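Local coordinates for protein pyocyanin demethylase (Mycobacterium fortuitum subsp. fortuitum DSM 46621 = ATCC 6841, PDB 5K21) that demethylates the Pseudomonas aeruginosa pigment pyocyanin to phenazin-1-ol in a tautomerizing reaction, and so inhibits biofilms of that bacterium, at residues Met34-Asp44 and Asp56-Val65; Asp68-Leu76 and Ala87-Leu95. All coordinates share one frame; numbering follows the deposited sequence.

Contact 1: residues Met34-Asp44 and Asp56-Val65; sequences MDVGDMDIFSD and DGGACFFTNV. With CA (calcium ion), chain G; 6QF (phenazin-1-ol), chain F.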
loop_
_atom_site.group_PDB
_atom_site.type_symbol
_atom_site.label_atom_id
_atom_site.label_comp_id
_atom_site.label_asym_id
_atom_site.label_seq_id
_atom_site.Cartn_x
_atom_site.Cartn_y
_atom_site.Cartn_z
ATOM N N MET B 34 -3.735 20.927 7.109
ATOM C CA MET B 34 -4.226 19.726 6.450
ATOM C C MET B 34 -4.399 20.011 4.961
ATOM O O MET B 34 -5.144 20.923 4.578
ATOM C CB MET B 34 -5.549 19.293 7.075
ATOM C CG MET B 34 -5.832 17.811 6.934
ATOM S SD MET B 34 -7.397 17.335 7.701
ATOM C CE MET B 34 -7.167 17.877 9.394
ATOM N N ASP B 35 -3.718 19.239 4.119
ATOM C CA ASP B 35 -3.876 19.389 2.675
ATOM C C ASP B 35 -3.480 18.074 2.021
ATOM O O ASP B 35 -2.952 17.166 2.676
ATOM C CB ASP B 35 -3.063 20.580 2.115
ATOM C CG ASP B 35 -1.540 20.365 2.148
ATOM O OD1 ASP B 35 -1.053 19.673 3.049
ATOM O OD2 ASP B 35 -0.822 20.916 1.262
ATOM N N VAL B 36 -3.764 17.977 0.721
ATOM C CA VAL B 36 -3.380 16.797 -0.038
ATOM C C VAL B 36 -1.916 16.502 0.223
ATOM O O VAL B 36 -1.078 17.414 0.257
ATOM C CB VAL B 36 -3.663 17.000 -1.540
ATOM C CG1 VAL B 36 -2.929 18.206 -2.082
ATOM C CG2 VAL B 36 -3.282 15.758 -2.319
ATOM N N GLY B 37 -1.618 15.222 0.481
ATOM C CA GLY B 37 -0.258 14.768 0.674
ATOM C C GLY B 37 0.146 14.589 2.112
ATOM O O GLY B 37 1.235 14.066 2.374
ATOM N N ASP B 38 -0.673 15.018 3.057
ATOM C CA ASP B 38 -0.342 14.726 4.426
ATOM C C ASP B 38 -0.525 13.236 4.657
ATOM O O ASP B 38 -1.152 12.526 3.857
ATOM C CB ASP B 38 -1.187 15.576 5.373
ATOM C CG ASP B 38 -0.824 17.053 5.296
ATOM O OD1 ASP B 38 0.272 17.365 4.796
ATOM O OD2 ASP B 38 -1.594 17.905 5.754
ATOM N N MET B 39 0.034 12.755 5.758
ATOM C CA MET B 39 0.055 11.317 5.976
ATOM C C MET B 39 0.125 11.002 7.453
ATOM O O MET B 39 0.818 11.687 8.212
ATOM C CB MET B 39 1.264 10.752 5.231
ATOM C CG MET B 39 1.530 9.301 5.345
ATOM S SD MET B 39 3.155 9.014 4.615
ATOM C CE MET B 39 3.116 9.995 3.146
ATOM N N ASP B 40 -0.591 9.959 7.851
ATOM C CA ASP B 40 -0.518 9.426 9.201
ATOM C C ASP B 40 0.037 8.021 9.136
ATOM O O ASP B 40 -0.396 7.217 8.306
ATOM C CB ASP B 40 -1.884 9.380 9.868
ATOM C CG ASP B 40 -2.477 10.740 10.096
ATOM O OD1 ASP B 40 -1.776 11.768 9.926
ATOM O OD2 ASP B 40 -3.676 10.771 10.443
ATOM N N ILE B 41 0.971 7.720 10.033
ATOM C CA ILE B 41 1.518 6.380 10.185
ATOM C C ILE B 41 1.294 5.984 11.640
ATOM O O ILE B 41 1.495 6.803 12.541
ATOM C CB ILE B 41 3.009 6.329 9.787
ATOM C CG1 ILE B 41 3.140 6.654 8.283
ATOM C CG2 ILE B 41 3.606 4.960 10.076
ATOM C CD1 ILE B 41 4.540 6.917 7.787
ATOM N N PHE B 42 0.789 4.775 11.873
ATOM C CA PHE B 42 0.318 4.470 13.220
ATOM C C PHE B 42 0.405 2.982 13.532
ATOM O O PHE B 42 0.502 2.134 12.644
ATOM C CB PHE B 42 -1.129 4.921 13.402
ATOM C CG PHE B 42 -2.063 4.316 12.387
ATOM C CD1 PHE B 42 -2.207 4.882 11.133
ATOM C CD2 PHE B 42 -2.743 3.148 12.670
ATOM C CE1 PHE B 42 -3.049 4.303 10.182
ATOM C CE2 PHE B 42 -3.564 2.574 11.741
ATOM C CZ PHE B 42 -3.716 3.153 10.488
ATOM N N SER B 43 0.334 2.686 14.830
ATOM C CA SER B 43 0.241 1.335 15.350
ATOM C C SER B 43 -0.759 1.358 16.489
ATOM O O SER B 43 -0.956 2.392 17.136
ATOM C CB SER B 43 1.599 0.795 15.847
ATOM O OG SER B 43 2.212 1.678 16.781
ATOM N N ASP B 44 -1.381 0.208 16.729
ATOM C CA ASP B 44 -2.396 0.061 17.761
ATOM C C ASP B 44 -2.178 -1.244 18.509
ATOM O O ASP B 44 -1.580 -2.190 17.992
ATOM C CB ASP B 44 -3.811 0.060 17.180
ATOM C CG ASP B 44 -4.101 1.290 16.334
ATOM O OD1 ASP B 44 -4.467 2.329 16.913
ATOM O OD2 ASP B 44 -3.936 1.219 15.099
ATOM N N ASP B 56 -1.545 -3.767 15.426
ATOM C CA ASP B 56 -1.660 -3.457 14.018
ATOM C C ASP B 56 -0.708 -2.322 13.677
ATOM O O ASP B 56 -0.047 -1.728 14.546
ATOM C CB ASP B 56 -3.118 -3.146 13.601
ATOM C CG ASP B 56 -3.656 -1.829 14.166
ATOM O OD1 ASP B 56 -2.879 -0.854 14.344
ATOM O OD2 ASP B 56 -4.882 -1.776 14.428
ATOM N N GLY B 57 -0.593 -2.116 12.380
ATOM C CA GLY B 57 0.209 -1.045 11.828
ATOM C C GLY B 57 -0.387 -0.624 10.510
ATOM O O GLY B 57 -0.933 -1.446 9.772
ATOM N N GLY B 58 -0.296 0.669 10.217
ATOM C CA GLY B 58 -0.929 1.158 9.014
ATOM C C GLY B 58 -0.466 2.549 8.656
ATOM O O GLY B 58 0.293 3.196 9.390
ATOM N N ALA B 59 -0.971 2.999 7.509
ATOM C CA ALA B 59 -0.637 4.302 6.964
ATOM C C ALA B 59 -1.860 4.848 6.253
ATOM O O ALA B 59 -2.585 4.096 5.592
ATOM C CB ALA B 59 0.558 4.196 6.004
ATOM N N CYS B 60 -2.104 6.142 6.438
ATOM C CA CYS B 60 -3.169 6.861 5.752
ATOM C C CYS B 60 -2.558 8.020 4.989
ATOM O O CYS B 60 -1.687 8.719 5.511
ATOM C CB CYS B 60 -4.216 7.388 6.732
ATOM S SG CYS B 60 -5.219 6.077 7.495
ATOM N N PHE B 61 -2.999 8.184 3.745
ATOM C CA PHE B 61 -2.558 9.256 2.858
ATOM C C PHE B 61 -3.752 10.139 2.537
ATOM O O PHE B 61 -4.777 9.635 2.068
ATOM C CB PHE B 61 -1.979 8.679 1.567
ATOM C CG PHE B 61 -0.963 7.602 1.789
ATOM C CD1 PHE B 61 -1.344 6.278 1.923
ATOM C CD2 PHE B 61 0.373 7.915 1.878
ATOM C CE1 PHE B 61 -0.386 5.277 2.162
ATOM C CE2 PHE B 61 1.331 6.935 2.106
ATOM C CZ PHE B 61 0.949 5.610 2.235
ATOM N N PHE B 62 -3.616 11.444 2.777
ATOM C CA PHE B 62 -4.676 12.405 2.482
ATOM C C PHE B 62 -4.654 12.698 0.981
ATOM O O PHE B 62 -3.784 13.410 0.476
ATOM C CB PHE B 62 -4.486 13.651 3.345
ATOM C CG PHE B 62 -4.775 13.415 4.803
ATOM C CD1 PHE B 62 -3.856 12.759 5.614
ATOM C CD2 PHE B 62 -5.969 13.843 5.367
ATOM C CE1 PHE B 62 -4.114 12.520 6.950
ATOM C CE2 PHE B 62 -6.236 13.615 6.718
ATOM C CZ PHE B 62 -5.298 12.946 7.511
ATOM N N THR B 63 -5.619 12.148 0.257
ATOM C CA THR B 63 -5.663 12.283 -1.191
ATOM C C THR B 63 -6.432 13.511 -1.629
ATOM O O THR B 63 -6.220 14.004 -2.735
ATOM C CB THR B 63 -6.304 11.028 -1.804
ATOM O OG1 THR B 63 -7.592 10.827 -1.218
ATOM C CG2 THR B 63 -5.447 9.812 -1.533
ATOM N N ASN B 64 -7.315 14.022 -0.785
ATOM C CA ASN B 64 -8.138 15.161 -1.153
ATOM C C ASN B 64 -8.610 15.801 0.140
ATOM O O ASN B 64 -9.133 15.109 1.020
ATOM C CB ASN B 64 -9.325 14.737 -2.023
ATOM C CG ASN B 64 -10.005 15.920 -2.671
ATOM O OD1 ASN B 64 -10.785 16.614 -2.039
ATOM N ND2 ASN B 64 -9.649 16.201 -3.911
ATOM N N VAL B 65 -8.369 17.097 0.279
ATOM C CA VAL B 65 -8.761 17.832 1.472
ATOM C C VAL B 65 -9.546 19.056 1.030
ATOM O O VAL B 65 -9.029 19.904 0.297
ATOM C CB VAL B 65 -7.553 18.247 2.332
ATOM C CG1 VAL B 65 -8.025 19.044 3.559
ATOM C CG2 VAL B 65 -6.756 17.017 2.784
HETATM CA CA CA G . 0.034 19.775 5.095
HETATM C C4 6QF F . -5.519 6.464 11.800
HETATM C C5 6QF F . -4.863 7.785 11.891
HETATM C C6 6QF F . -4.223 8.213 13.015
HETATM C C10 6QF F . -6.661 3.961 11.857
HETATM C C13 6QF F . -7.925 2.212 10.688
HETATM C C15 6QF F . -7.441 4.246 9.541
HETATM C C1 6QF F . -4.160 7.361 14.167
HETATM C C2 6QF F . -4.736 6.149 14.136
HETATM C C3 6QF F . -5.442 5.620 12.973
HETATM N N7 6QF F . -6.017 4.396 12.974
HETATM N N8 6QF F . -6.169 6.036 10.684
HETATM C C9 6QF F . -6.738 4.790 10.689
HETATM C C11 6QF F . -7.294 2.653 11.781
HETATM C C14 6QF F . -8.003 3.034 9.528
HETATM O O19 6QF F . -4.939 8.565 10.795
#
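The antiparallel hairpin of strands 39-48 and 51-65 lines the phenazin-1-ol pocket. F42 and G58 form a hydrogen-bonded pair on the ligand side. The F42 ring folds back over G58, with CG wedged between backbone N and carbonyl carbon (chi1 56°). CA of G58 lies under one ring face, a CH-pi contact. The opposite face lies against the ligand, with ligand C3 over the ring centre, and F42 CE2 is 3.3 Å from N7. D40 OD2 accepts a 2.6 Å hydrogen bond from ligand O19. C60 SG sits 3.3 Å from ligand N8. The hairpin belongs to the closed barrel of the allene oxide cyclase-like family. F62 turns its ring edge to D38 O and the D40 carboxylate. Beyond the strand, a type II turn from D35 to D38 carries two calcium-binding residues; D28, F29, K31 and G33 complete the site. D35 OD1 binds the ion at 2.3 Å, and D38 gives both carboxylate oxygens. G37 N bonds straight to F62 O at 2.8 Å. At the other end D44 OD2 and D56 OD1 are 2.4 Å apart, unusually short; a proton may be shared, though the distance is doubtful. N21 and Y128 bond their other oxygens.

Contact 2: residues Asp68-Leu76 and Ala87-Leu95; sequences DNPMTYCEL and ARSLTPHTL. With 6QF (phenazin-1-ol), chain F.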
loop_
_atom_site.group_PDB
_atom_site.type_symbol
_atom_site.label_atom_id
_atom_site.label_comp_id
_atom_site.label_asym_id
_atom_site.label_seq_id
_atom_site.Cartn_x
_atom_site.Cartn_y
_atom_site.Cartn_z
ATOM N N ASP B 68 -14.984 20.540 3.797
ATOM C CA ASP B 68 -16.111 19.654 4.058
ATOM C C ASP B 68 -15.685 18.199 4.247
ATOM O O ASP B 68 -16.309 17.473 5.031
ATOM C CB ASP B 68 -17.117 19.751 2.911
ATOM N N ASN B 69 -14.630 17.748 3.562
ATOM C CA ASN B 69 -14.319 16.324 3.573
ATOM C C ASN B 69 -12.840 16.069 3.304
ATOM O O ASN B 69 -12.378 16.230 2.165
ATOM C CB ASN B 69 -15.168 15.590 2.533
ATOM N N PRO B 70 -12.076 15.636 4.302
ATOM C CA PRO B 70 -10.725 15.140 4.023
ATOM C C PRO B 70 -10.739 13.649 3.726
ATOM O O PRO B 70 -11.069 12.846 4.601
ATOM C CB PRO B 70 -9.966 15.456 5.315
ATOM C CG PRO B 70 -11.004 15.365 6.386
ATOM C CD PRO B 70 -12.351 15.671 5.749
ATOM N N MET B 71 -10.414 13.276 2.491
ATOM C CA MET B 71 -10.387 11.884 2.063
ATOM C C MET B 71 -9.013 11.286 2.313
ATOM O O MET B 71 -7.991 11.915 2.016
ATOM C CB MET B 71 -10.713 11.764 0.573
ATOM C CG MET B 71 -12.141 12.112 0.178
ATOM S SD MET B 71 -13.348 10.857 0.634
ATOM C CE MET B 71 -12.743 9.417 -0.240
ATOM N N THR B 72 -8.986 10.060 2.843
ATOM C CA THR B 72 -7.738 9.336 3.032
ATOM C C THR B 72 -7.813 7.986 2.355
ATOM O O THR B 72 -8.848 7.301 2.397
ATOM C CB THR B 72 -7.355 9.048 4.508
ATOM O OG1 THR B 72 -8.431 8.389 5.180
ATOM C CG2 THR B 72 -6.943 10.306 5.242
ATOM N N TYR B 73 -6.689 7.619 1.756
ATOM C CA TYR B 73 -6.394 6.251 1.382
ATOM C C TYR B 73 -5.633 5.621 2.542
ATOM O O TYR B 73 -4.564 6.113 2.921
ATOM C CB TYR B 73 -5.582 6.222 0.090
ATOM C CG TYR B 73 -4.908 4.906 -0.156
ATOM C CD1 TYR B 73 -5.629 3.725 -0.107
ATOM C CD2 TYR B 73 -3.555 4.839 -0.448
ATOM C CE1 TYR B 73 -5.018 2.508 -0.317
ATOM C CE2 TYR B 73 -2.935 3.619 -0.667
ATOM C CZ TYR B 73 -3.678 2.463 -0.607
ATOM O OH TYR B 73 -3.082 1.240 -0.824
ATOM N N CYS B 74 -6.207 4.576 3.142
ATOM C CA CYS B 74 -5.608 3.922 4.301
ATOM C C CYS B 74 -5.337 2.456 4.012
ATOM O O CYS B 74 -6.120 1.779 3.322
ATOM C CB CYS B 74 -6.498 4.006 5.530
ATOM S SG CYS B 74 -6.756 5.654 6.139
ATOM N N GLU B 75 -4.207 1.996 4.529
ATOM C CA GLU B 75 -3.796 0.602 4.509
ATOM C C GLU B 75 -3.522 0.170 5.940
ATOM O O GLU B 75 -2.859 0.890 6.697
ATOM C CB GLU B 75 -2.526 0.390 3.669
ATOM C CG GLU B 75 -2.712 0.342 2.166
ATOM C CD GLU B 75 -3.175 -1.030 1.665
ATOM O OE1 GLU B 75 -3.441 -1.936 2.499
ATOM O OE2 GLU B 75 -3.240 -1.210 0.431
ATOM N N LEU B 76 -4.005 -1.022 6.292
ATOM C CA LEU B 76 -3.930 -1.523 7.650
ATOM C C LEU B 76 -3.548 -2.991 7.620
ATOM O O LEU B 76 -4.066 -3.750 6.799
ATOM C CB LEU B 76 -5.290 -1.359 8.359
ATOM C CG LEU B 76 -5.420 -1.836 9.805
ATOM C CD1 LEU B 76 -4.592 -0.928 10.717
ATOM C CD2 LEU B 76 -6.885 -1.815 10.209
ATOM N N ALA B 87 -6.384 -4.813 5.290
ATOM C CA ALA B 87 -7.542 -4.004 4.969
ATOM C C ALA B 87 -7.103 -2.701 4.320
ATOM O O ALA B 87 -5.989 -2.213 4.537
ATOM C CB ALA B 87 -8.367 -3.702 6.219
ATOM N N ARG B 88 -8.013 -2.119 3.544
ATOM C CA ARG B 88 -7.731 -0.841 2.903
ATOM C C ARG B 88 -9.033 -0.077 2.729
ATOM O O ARG B 88 -10.117 -0.662 2.667
ATOM C CB ARG B 88 -7.036 -1.015 1.551
ATOM C CG ARG B 88 -7.904 -1.709 0.511
ATOM C CD ARG B 88 -7.098 -2.004 -0.735
ATOM N NE ARG B 88 -6.861 -0.814 -1.552
ATOM C CZ ARG B 88 -5.874 -0.704 -2.429
ATOM N NH1 ARG B 88 -5.000 -1.697 -2.574
ATOM N NH2 ARG B 88 -5.741 0.400 -3.155
ATOM N N SER B 89 -8.916 1.245 2.658
ATOM C CA SER B 89 -10.078 2.101 2.524
ATOM C C SER B 89 -9.706 3.348 1.733
ATOM O O SER B 89 -8.538 3.748 1.666
ATOM C CB SER B 89 -10.668 2.506 3.878
ATOM O OG SER B 89 -9.706 3.138 4.714
ATOM N N LEU B 90 -10.725 3.924 1.096
ATOM C CA LEU B 90 -10.662 5.278 0.551
ATOM C C LEU B 90 -11.948 5.951 1.019
ATOM O O LEU B 90 -13.015 5.744 0.429
ATOM C CB LEU B 90 -10.540 5.275 -0.967
ATOM C CG LEU B 90 -10.532 6.671 -1.606
ATOM C CD1 LEU B 90 -9.234 7.392 -1.257
ATOM C CD2 LEU B 90 -10.690 6.601 -3.113
ATOM N N THR B 91 -11.873 6.699 2.108
ATOM C CA THR B 91 -13.088 7.193 2.756
ATOM C C THR B 91 -12.781 8.539 3.352
ATOM O O THR B 91 -11.614 8.904 3.538
ATOM C CB THR B 91 -13.561 6.252 3.873
ATOM O OG1 THR B 91 -12.572 6.238 4.910
ATOM C CG2 THR B 91 -13.763 4.831 3.384
ATOM N N PRO B 92 -13.805 9.299 3.725
ATOM C CA PRO B 92 -13.569 10.458 4.581
ATOM C C PRO B 92 -12.839 10.042 5.849
ATOM O O PRO B 92 -13.055 8.955 6.387
ATOM C CB PRO B 92 -14.981 10.981 4.871
ATOM C CG PRO B 92 -15.803 10.516 3.696
ATOM C CD PRO B 92 -15.219 9.182 3.317
ATOM N N HIS B 93 -11.949 10.911 6.306
ATOM C CA HIS B 93 -11.141 10.657 7.488
ATOM C C HIS B 93 -11.634 11.591 8.588
ATOM O O HIS B 93 -11.022 12.612 8.912
ATOM C CB HIS B 93 -9.659 10.857 7.175
ATOM C CG HIS B 93 -8.740 10.345 8.239
ATOM N ND1 HIS B 93 -8.185 11.160 9.203
ATOM C CD2 HIS B 93 -8.272 9.096 8.485
ATOM C CE1 HIS B 93 -7.418 10.435 9.998
ATOM N NE2 HIS B 93 -7.454 9.181 9.585
ATOM N N THR B 94 -12.801 11.242 9.116
ATOM C CA THR B 94 -13.513 11.993 10.132
ATOM C C THR B 94 -13.794 11.065 11.306
ATOM O O THR B 94 -13.430 9.891 11.292
ATOM C CB THR B 94 -14.820 12.566 9.568
ATOM O OG1 THR B 94 -15.760 11.502 9.376
ATOM C CG2 THR B 94 -14.579 13.263 8.242
ATOM N N LEU B 95 -14.459 11.591 12.330
ATOM C CA LEU B 95 -14.824 10.765 13.476
ATOM C C LEU B 95 -15.949 9.776 13.169
ATOM O O LEU B 95 -16.194 8.877 13.979
ATOM C CB LEU B 95 -15.182 11.652 14.667
ATOM C CG LEU B 95 -14.145 12.746 14.945
ATOM C CD1 LEU B 95 -14.552 13.597 16.130
ATOM C CD2 LEU B 95 -12.751 12.147 15.152
HETATM C C4 6QF F . -5.519 6.464 11.800
HETATM C C5 6QF F . -4.863 7.785 11.891
HETATM C C6 6QF F . -4.223 8.213 13.015
HETATM C C10 6QF F . -6.661 3.961 11.857
HETATM C C13 6QF F . -7.925 2.212 10.688
HETATM C C15 6QF F . -7.441 4.246 9.541
HETATM C C1 6QF F . -4.160 7.361 14.167
HETATM C C2 6QF F . -4.736 6.149 14.136
HETATM C C3 6QF F . -5.442 5.620 12.973
HETATM N N7 6QF F . -6.017 4.396 12.974
HETATM N N8 6QF F . -6.169 6.036 10.684
HETATM C C9 6QF F . -6.738 4.790 10.689
HETATM C C11 6QF F . -7.294 2.653 11.781
HETATM C C14 6QF F . -8.003 3.034 9.528
HETATM O O19 6QF F . -4.939 8.565 10.795
HETATM O O HOH W 1 -9.889 5.903 4.759
#
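H93 NE2 donates a 2.9 Å hydrogen bond to O19 of phenazin-1-ol, while H93 N bonds P70 O at 2.7 Å, nearly along the C=O axis. The two bonds place H93 at the pocket, although the residue is poorly ordered. It lies just past the hairpin of strands 70-80 and 83-92 in the antiparallel barrel. CG of H93 is anti to the backbone N (chi1 -168°), which brings the ring beside T72. T72 CG2 meets H93 CB at 3.4 Å, and F62 packs edge-to-face with the imidazole. On the same sheet face a water joins three hydroxyls, T72 OG1, S89 OG and T91 OG1. Backbone pairs T72-T91, C74-S89 and L76-A87 are each hydrogen-bonded in both directions. On the other face Y73 OH donates to the anti lone pair of E75 OE2 at 2.8 Å. E75 OE2 also lies over the R88 guanidinium, 3.5 Å from R88 NH1. This salt bridge is charge attraction alone, since no N-H points at the oxygen. R88 NH2 bonds T77 of the second subunit, and E75 OE1 pairs with R88 of the third. Packing closes the outer end. The M71 chain, bent at chi2 and chi3, lays SD against the P92 ring, 3.7 Å from CD, and CE against L90 CG at 3.8 Å.

Overall arrangement
From the N terminus, strand 13-27 leads into the calcium-binding loop, which runs into segment 34-44 and on into strand 39-48. Contact 1 closes when the chain turns after strand 39-48 and returns along 56-65. Contact 2 closes next, when strand 70-80 turns back through 87-95. The two loops follow in series and neither nest nor cross. Strands 51-65 and 70-80 are neighbours in the barrel, so four consecutive strands form one wall. The C60-C74 disulfide and a probable bond from M71 N to N64 O, 2.7 Å, join the two hairpins. The two contacts meet again at one oxygen of the ligand. Both also touch the second subunit of the three-chain assembly.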